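Local coordinates for protein STN1 (Saccharomyces cerevisiae, PDB 3KEY) that helps regulate telomere length and protect telomere ends, and restrains telomerase loading through its interaction with CDC13, at residues 22-27 against 85-90; 39-44 against 58-63; 157-162 against 174-179. All blocks are in the same frame, centred on the assembly; numbering follows the deposited sequence.

Contact 1: residues 22-27 against 85-90; sequences ISNSDL and ETFDLL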
# COMPACT_ATOMS: atom_id res chain seq x y z
N ILE A 22 2.40 -15.38 -4.00
CA ILE A 22 3.84 -15.58 -3.93
C ILE A 22 4.22 -16.06 -2.53
O ILE A 22 3.66 -15.62 -1.52
CB ILE A 22 4.63 -14.29 -4.26
CG1 ILE A 22 6.13 -14.59 -4.28
CG2 ILE A 22 4.32 -13.20 -3.25
CD1 ILE A 22 6.98 -13.46 -4.84
N SER A 23 5.17 -16.99 -2.47
CA SER A 23 5.61 -17.51 -1.19
C SER A 23 6.59 -16.55 -0.54
O SER A 23 7.25 -15.76 -1.22
CB SER A 23 6.28 -18.88 -1.36
OG SER A 23 7.50 -18.74 -2.07
N ASN A 24 6.66 -16.63 0.78
CA ASN A 24 7.54 -15.81 1.59
C ASN A 24 8.99 -15.92 1.10
O ASN A 24 9.71 -14.92 1.01
CB ASN A 24 7.42 -16.28 3.04
CG ASN A 24 7.98 -15.28 4.04
OD1 ASN A 24 7.48 -14.17 4.17
ND2 ASN A 24 9.01 -15.70 4.76
N SER A 25 9.42 -17.14 0.78
CA SER A 25 10.79 -17.36 0.32
C SER A 25 11.07 -16.80 -1.07
O SER A 25 12.15 -16.27 -1.32
CB SER A 25 11.16 -18.86 0.37
OG SER A 25 10.35 -19.63 -0.49
N ASP A 26 10.10 -16.91 -1.98
CA ASP A 26 10.31 -16.37 -3.32
C ASP A 26 10.32 -14.85 -3.27
O ASP A 26 11.07 -14.21 -4.01
CB ASP A 26 9.21 -16.83 -4.28
CG ASP A 26 9.38 -18.29 -4.70
OD1 ASP A 26 10.48 -18.84 -4.49
OD2 ASP A 26 8.43 -18.87 -5.24
N LEU A 27 9.49 -14.27 -2.40
CA LEU A 27 9.41 -12.83 -2.28
C LEU A 27 10.73 -12.24 -1.76
O LEU A 27 11.22 -11.24 -2.28
CB LEU A 27 8.27 -12.44 -1.34
CG LEU A 27 8.06 -10.94 -1.10
CD1 LEU A 27 7.76 -10.25 -2.41
CD2 LEU A 27 6.93 -10.72 -0.09
N GLU A 85 3.35 -20.57 3.90
CA GLU A 85 3.64 -19.14 3.99
C GLU A 85 3.51 -18.49 2.62
O GLU A 85 4.43 -17.84 2.12
CB GLU A 85 5.06 -18.91 4.54
CG GLU A 85 5.31 -19.43 5.95
CD GLU A 85 4.53 -18.68 7.02
OE1 GLU A 85 4.71 -18.99 8.22
OE2 GLU A 85 3.73 -17.79 6.67
N THR A 86 2.35 -18.69 1.99
CA THR A 86 2.08 -18.11 0.68
C THR A 86 1.12 -16.94 0.85
O THR A 86 0.09 -17.06 1.52
CB THR A 86 1.47 -19.16 -0.27
OG1 THR A 86 2.37 -20.26 -0.39
CG2 THR A 86 1.23 -18.56 -1.65
N PHE A 87 1.47 -15.81 0.24
CA PHE A 87 0.63 -14.62 0.34
C PHE A 87 -0.28 -14.45 -0.86
O PHE A 87 0.09 -14.76 -1.99
CB PHE A 87 1.50 -13.36 0.49
CG PHE A 87 2.39 -13.39 1.70
CD1 PHE A 87 3.72 -13.77 1.59
CD2 PHE A 87 1.88 -13.07 2.95
CE1 PHE A 87 4.53 -13.85 2.71
CE2 PHE A 87 2.68 -13.14 4.09
CZ PHE A 87 4.01 -13.53 3.97
N ASP A 88 -1.48 -13.97 -0.58
CA ASP A 88 -2.49 -13.71 -1.60
C ASP A 88 -2.29 -12.24 -1.98
O ASP A 88 -2.35 -11.36 -1.13
CB ASP A 88 -3.88 -13.92 -1.00
CG ASP A 88 -5.00 -13.74 -2.01
OD1 ASP A 88 -4.71 -13.54 -3.21
OD2 ASP A 88 -6.17 -13.80 -1.60
N LEU A 89 -2.04 -11.98 -3.26
CA LEU A 89 -1.83 -10.62 -3.71
C LEU A 89 -3.10 -9.99 -4.32
O LEU A 89 -3.13 -8.78 -4.62
CB LEU A 89 -0.69 -10.59 -4.73
CG LEU A 89 0.65 -11.18 -4.27
CD1 LEU A 89 1.68 -11.03 -5.38
CD2 LEU A 89 1.12 -10.49 -3.00
N LEU A 90 -4.14 -10.79 -4.48
CA LEU A 90 -5.39 -10.30 -5.07
C LEU A 90 -6.06 -9.17 -4.29
O LEU A 90 -6.65 -8.27 -4.89
CB LEU A 90 -6.38 -11.45 -5.26
CG LEU A 90 -6.00 -12.47 -6.33
CD1 LEU A 90 -7.11 -13.52 -6.46
CD2 LEU A 90 -5.78 -11.76 -7.65
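Ile22 and Ser23 pair with Phe87 and Thr86 as antiparallel neighbours. The contact joins the short edge strand 21-23 to the central strand 86-88 of a small three-stranded sheet. Ile22 and Phe87 form the hydrogen-bonded pair. Ile22 N gives to Phe87 O at 3.1 Å, and Phe87 N gives back to Ile22 O at 2.8 Å, with a nearly straight N-H...O angle of 169°. Ser23 and Thr86 form the next, non-hydrogen-bonded pair. The pairing runs on into the first turn of helix 24-28, where Asn24 N reaches Glu85 O at 2.9 Å, almost along the C=O axis. Ser23 is the N-cap of that helix: its OG accepts from Asp26 N at 3.2 Å.

The Phe87 ring is met at its edge. Asn24 CG stands anti to its backbone N (chi1 -164°), and OD1 beyond it comes to 3.3 Å from Phe87 CE1. The amide and ring planes are turned 53° apart. Val72 of helix 56-73 and Leu79 of strand 78-81 touch Phe87 as well. Nearer the end of segment 85-90, Ile22 CG2 meets Leu89 CD1 at 4.0 Å, and Leu14 and Leu17 add to the apolar cover of Leu89.

Glu85 CB touches Asn24 CB, while its OE1 is salt-bridged to Lys82. A G1 beta bulge, in which Glu85 and Thr86 lie opposite the single residue Asp81, ends the turn from strand 78-81; Glu85 has the positive phi of its first position. At the other end of the segment, Asp88 OD1 accepts from Leu90 N and caps the start of helix 90-108. A short strand paired to a beta hairpin beside a helical bundle is characteristic of the winged helix-turn-helix fold, here the first of the two in this C-terminal part of Stn1.

Contact 2: residues 39-44 against 58-63; sequences SLASFL and SLEKEA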
# COMPACT_ATOMS: atom_id res chain seq x y z
N SER A 39 17.85 -1.76 3.78
CA SER A 39 17.71 -0.40 4.29
C SER A 39 17.05 -0.39 5.67
O SER A 39 17.52 0.29 6.59
CB SER A 39 16.89 0.44 3.30
OG SER A 39 16.67 1.75 3.80
N LEU A 40 15.97 -1.15 5.82
CA LEU A 40 15.25 -1.22 7.09
C LEU A 40 16.12 -1.91 8.16
O LEU A 40 16.08 -1.55 9.34
CB LEU A 40 13.95 -2.02 6.93
CG LEU A 40 12.73 -1.68 7.80
CD1 LEU A 40 11.72 -2.83 7.73
CD2 LEU A 40 13.13 -1.44 9.23
N ALA A 41 16.89 -2.90 7.73
CA ALA A 41 17.75 -3.63 8.66
C ALA A 41 18.79 -2.70 9.29
O ALA A 41 19.11 -2.84 10.48
CB ALA A 41 18.44 -4.79 7.94
N SER A 42 19.30 -1.76 8.51
CA SER A 42 20.30 -0.84 9.04
C SER A 42 19.64 0.03 10.12
O SER A 42 20.29 0.45 11.07
CB SER A 42 20.92 0.02 7.94
OG SER A 42 20.15 1.18 7.68
N PHE A 43 18.34 0.29 9.97
CA PHE A 43 17.63 1.06 10.98
C PHE A 43 17.48 0.20 12.23
O PHE A 43 17.68 0.68 13.35
CB PHE A 43 16.25 1.49 10.47
CG PHE A 43 15.37 2.10 11.55
CD1 PHE A 43 14.34 1.36 12.13
CD2 PHE A 43 15.60 3.39 12.00
CE1 PHE A 43 13.55 1.91 13.15
CE2 PHE A 43 14.82 3.95 13.02
CZ PHE A 43 13.79 3.20 13.59
N LEU A 44 17.15 -1.08 12.05
CA LEU A 44 16.99 -1.98 13.19
C LEU A 44 18.30 -2.15 13.96
O LEU A 44 18.31 -2.28 15.18
CB LEU A 44 16.45 -3.36 12.74
CG LEU A 44 15.05 -3.40 12.13
CD1 LEU A 44 14.65 -4.85 11.86
CD2 LEU A 44 14.04 -2.74 13.07
N SER A 58 20.26 -11.60 10.58
CA SER A 58 19.16 -11.80 11.49
C SER A 58 18.28 -10.54 11.48
O SER A 58 17.05 -10.62 11.49
CB SER A 58 19.70 -12.07 12.89
OG SER A 58 18.80 -12.86 13.64
N LEU A 59 18.93 -9.38 11.45
CA LEU A 59 18.20 -8.11 11.43
C LEU A 59 17.39 -7.95 10.15
O LEU A 59 16.30 -7.39 10.17
CB LEU A 59 19.17 -6.94 11.60
CG LEU A 59 19.84 -6.87 12.98
CD1 LEU A 59 20.95 -5.82 13.00
CD2 LEU A 59 18.78 -6.54 14.02
N GLU A 60 17.93 -8.45 9.03
CA GLU A 60 17.25 -8.37 7.74
C GLU A 60 16.00 -9.25 7.72
O GLU A 60 14.94 -8.85 7.22
CB GLU A 60 18.18 -8.81 6.60
CG GLU A 60 19.33 -7.85 6.30
CD GLU A 60 20.21 -8.33 5.17
OE1 GLU A 60 20.68 -9.49 5.24
OE2 GLU A 60 20.44 -7.57 4.21
N LYS A 61 16.11 -10.46 8.25
CA LYS A 61 14.98 -11.36 8.29
C LYS A 61 13.89 -10.79 9.21
O LYS A 61 12.70 -10.96 8.95
CB LYS A 61 15.43 -12.75 8.74
CG LYS A 61 16.24 -13.44 7.64
CD LYS A 61 16.84 -14.76 8.07
CE LYS A 61 17.57 -15.40 6.88
NZ LYS A 61 18.20 -16.70 7.25
N GLU A 62 14.31 -10.08 10.26
CA GLU A 62 13.35 -9.46 11.17
C GLU A 62 12.69 -8.25 10.48
O GLU A 62 11.51 -7.97 10.69
CB GLU A 62 14.07 -9.01 12.45
CG GLU A 62 13.22 -8.18 13.39
CD GLU A 62 13.93 -7.86 14.70
OE1 GLU A 62 13.42 -7.01 15.46
OE2 GLU A 62 14.99 -8.47 14.98
N ALA A 63 13.46 -7.55 9.65
CA ALA A 63 12.94 -6.39 8.93
C ALA A 63 11.89 -6.84 7.92
O ALA A 63 10.83 -6.23 7.80
CB ALA A 63 14.07 -5.65 8.21
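Ala41 and Leu44 of helix 31-47 pack on Leu59, Glu60 and Ala63 of helix 56-73. The contact between the two segments is apolar and largely buried. Ala41 and Glu60 carry the closest approach of the backbones, with Ala41 CB 3.6 Å from Glu60 CG. The same methyl also lies near Leu59 CB. Small residues sit on both helices here, and the segment axes approach to 8.2 Å at a steep angle of 112°.

Two leucines of helix 31-47 reach Ala63. Leu40 CD1 touches Ala63 CB at 3.7 Å and also lies 3.5 Å from Ala63 O. Leu44 CD1 comes to the Ala63 methyl, CB, at 3.8 Å. Leu44 CG stands anti to its own carbonyl carbon (chi1 -64°), and CD1 beyond it also meets the backbone of the other helix, 3.5 Å from Leu59 O. Leu44 CB faces Leu59 CD2 at 4.1 Å. The CG of Glu62 adds an aliphatic contact to Leu44 CD1. By their order in the first winged helix-turn-helix domain, these are the two helices of its helix-turn-helix, and helix 56-73 probably holds the place of the recognition helix. Leu67, one turn further along helix 56-73, and Phe56 near its start extend the apolar patch, touching Leu40 and Ala41 respectively.

The polar link comes from Glu60, whose partners lie outside the two segments. Its carbons pass Ala41, but its carboxylate is bound by helix 31-47: OE2 is held by a salt bridge to Arg34 and a hydrogen bond to Thr38. This fastens helix 56-73 to the earlier turns of helix 31-47.

Contact 3: residues 157-162 against 174-179; sequences WWIDLD and ILLHLE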
# COMPACT_ATOMS: atom_id res chain seq x y z
N TRP A 157 -4.22 17.24 -4.71
CA TRP A 157 -5.11 16.32 -4.00
C TRP A 157 -4.72 16.23 -2.52
O TRP A 157 -3.58 16.47 -2.16
CB TRP A 157 -5.07 14.91 -4.60
CG TRP A 157 -3.72 14.24 -4.56
CD1 TRP A 157 -2.77 14.23 -5.55
CD2 TRP A 157 -3.15 13.52 -3.45
NE1 TRP A 157 -1.65 13.56 -5.12
CE2 TRP A 157 -1.86 13.11 -3.85
CE3 TRP A 157 -3.61 13.19 -2.17
CZ2 TRP A 157 -1.01 12.38 -2.99
CZ3 TRP A 157 -2.77 12.46 -1.32
CH2 TRP A 157 -1.48 12.07 -1.74
N TRP A 158 -5.70 15.89 -1.68
CA TRP A 158 -5.47 15.72 -0.25
C TRP A 158 -6.43 14.62 0.22
O TRP A 158 -7.48 14.41 -0.38
CB TRP A 158 -5.81 16.99 0.54
CG TRP A 158 -5.03 18.21 0.16
CD1 TRP A 158 -3.94 18.73 0.81
CD2 TRP A 158 -5.31 19.10 -0.93
NE1 TRP A 158 -3.53 19.89 0.19
CE2 TRP A 158 -4.35 20.14 -0.88
CE3 TRP A 158 -6.27 19.12 -1.95
CZ2 TRP A 158 -4.33 21.20 -1.80
CZ3 TRP A 158 -6.26 20.17 -2.87
CH2 TRP A 158 -5.29 21.20 -2.78
N ILE A 159 -6.05 13.93 1.29
CA ILE A 159 -6.89 12.91 1.86
C ILE A 159 -7.07 13.21 3.35
O ILE A 159 -6.08 13.34 4.07
CB ILE A 159 -6.29 11.50 1.70
CG1 ILE A 159 -6.18 11.14 0.22
CG2 ILE A 159 -7.15 10.47 2.45
CD1 ILE A 159 -5.64 9.73 -0.04
N ASP A 160 -8.32 13.35 3.78
CA ASP A 160 -8.64 13.60 5.19
C ASP A 160 -9.26 12.36 5.80
O ASP A 160 -9.81 11.52 5.09
CB ASP A 160 -9.65 14.74 5.34
CG ASP A 160 -9.03 16.11 5.20
OD1 ASP A 160 -7.79 16.21 5.18
OD2 ASP A 160 -9.79 17.09 5.12
N LEU A 161 -9.18 12.24 7.12
CA LEU A 161 -9.80 11.11 7.80
C LEU A 161 -11.16 11.58 8.29
O LEU A 161 -11.29 12.69 8.82
CB LEU A 161 -8.96 10.66 9.00
CG LEU A 161 -7.61 10.00 8.71
CD1 LEU A 161 -7.03 9.47 10.01
CD2 LEU A 161 -7.78 8.88 7.70
N ASP A 162 -12.19 10.76 8.10
CA ASP A 162 -13.53 11.12 8.52
C ASP A 162 -13.91 10.47 9.84
O ASP A 162 -15.03 10.61 10.32
CB ASP A 162 -14.56 10.74 7.45
CG ASP A 162 -14.29 11.44 6.13
OD1 ASP A 162 -13.59 12.47 6.12
OD2 ASP A 162 -14.80 10.95 5.09
N ILE A 174 -12.59 7.79 4.58
CA ILE A 174 -11.67 8.87 4.25
C ILE A 174 -12.40 9.88 3.38
O ILE A 174 -13.46 9.59 2.81
CB ILE A 174 -10.41 8.33 3.51
CG1 ILE A 174 -10.79 7.72 2.16
CG2 ILE A 174 -9.71 7.28 4.37
CD1 ILE A 174 -9.59 7.24 1.36
N LEU A 175 -11.84 11.08 3.29
CA LEU A 175 -12.43 12.14 2.50
C LEU A 175 -11.40 12.58 1.47
O LEU A 175 -10.31 13.04 1.82
CB LEU A 175 -12.82 13.30 3.43
CG LEU A 175 -13.66 14.46 2.88
CD1 LEU A 175 -15.05 13.94 2.54
CD2 LEU A 175 -13.74 15.59 3.91
N LEU A 176 -11.74 12.40 0.20
CA LEU A 176 -10.84 12.78 -0.89
C LEU A 176 -11.09 14.22 -1.35
O LEU A 176 -12.23 14.60 -1.62
CB LEU A 176 -11.02 11.83 -2.08
CG LEU A 176 -10.90 10.33 -1.80
CD1 LEU A 176 -11.31 9.57 -3.06
CD2 LEU A 176 -9.47 9.95 -1.39
N HIS A 177 -10.02 15.00 -1.43
CA HIS A 177 -10.12 16.38 -1.90
C HIS A 177 -9.37 16.45 -3.21
O HIS A 177 -8.21 16.04 -3.29
CB HIS A 177 -9.48 17.37 -0.92
CG HIS A 177 -10.20 17.48 0.39
ND1 HIS A 177 -9.86 16.71 1.49
CD2 HIS A 177 -11.26 18.23 0.77
CE1 HIS A 177 -10.67 17.00 2.49
NE2 HIS A 177 -11.53 17.92 2.08
N LEU A 178 -10.02 16.96 -4.25
CA LEU A 178 -9.39 17.06 -5.56
C LEU A 178 -9.48 18.50 -6.07
O LEU A 178 -10.53 19.14 -5.97
CB LEU A 178 -10.07 16.11 -6.56
CG LEU A 178 -10.17 14.64 -6.15
CD1 LEU A 178 -10.99 13.85 -7.19
CD2 LEU A 178 -8.77 14.05 -6.00
N GLU A 179 -8.37 19.01 -6.59
CA GLU A 179 -8.34 20.35 -7.15
C GLU A 179 -7.98 20.15 -8.63
O GLU A 179 -7.04 19.42 -8.95
CB GLU A 179 -7.29 21.22 -6.46
CG GLU A 179 -7.10 22.58 -7.12
CD GLU A 179 -6.11 23.47 -6.39
OE1 GLU A 179 -5.08 22.96 -5.90
OE2 GLU A 179 -6.35 24.69 -6.32
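Trp158 and His177 face each other as a hydrogen-bonded antiparallel pair in the hairpin of strands 154-161 and 173-180. Trp158 N binds His177 O, and His177 N returns to Trp158 O at 2.8 Å. Asp160 and Leu175 repeat the scheme two residues on. Asp160 N meets Leu175 O with an N-H...O angle of 174°.

The Trp158 side chain starts with CB, 4.0 Å from His177 CB. A chi1 of -60° sets CG beside the backbone N, and from there the benzo edge runs past His177 to Glu179. The Trp158 and His177 side chains cross at about a right angle. CE3 meets His177 CB at 3.8 Å. CZ3 then touches Glu179 CB at 3.9 Å. At the far end of the ring, CH2 comes to 3.6 Å from Glu179 OE1, which lies at the ring edge; ring and carboxylate planes are 43° apart. The hydrogen-bond partner of OE1 is Asn156 ND2.

Trp157, Ile159 and Leu161 project from the other face. Ile159 CG1 runs beside Leu176 CD2 at 3.9 Å, both side chains pointing the same way. Ile159 CG2 comes to 4.0 Å from Ile174 CB, the two side chains crossing at a slant. Helix 132-149 covers this face through Phe139, Leu143 and Val136, and helix 90-108 through Leu106. Strand 113-117 completes the sheet. The hairpin itself is the wing of the second winged helix-turn-helix domain.

Overall arrangement
The three contacts sample both winged helix-turn-helix domains of the C-terminal part of Stn1. Contacts 1 and 2 lie in the first domain, with centres about 20 Å apart. Both segments of contact 2 fall between those of contact 1 along the chain. Helix 56-73 holds one side of contact 2 and also touches Phe87 of contact 1. Contact 3 comes later, in the second domain, about 32 Å from contact 1 and 34 Å from contact 2 between centres, across the centre of the chain. Each domain has its own three-stranded sheet of strand order 1-3-2. Helix 90-108 follows strand 86-88 almost at once and opens the second domain. This double winged-helix region seems to mediate the telomere-specific function.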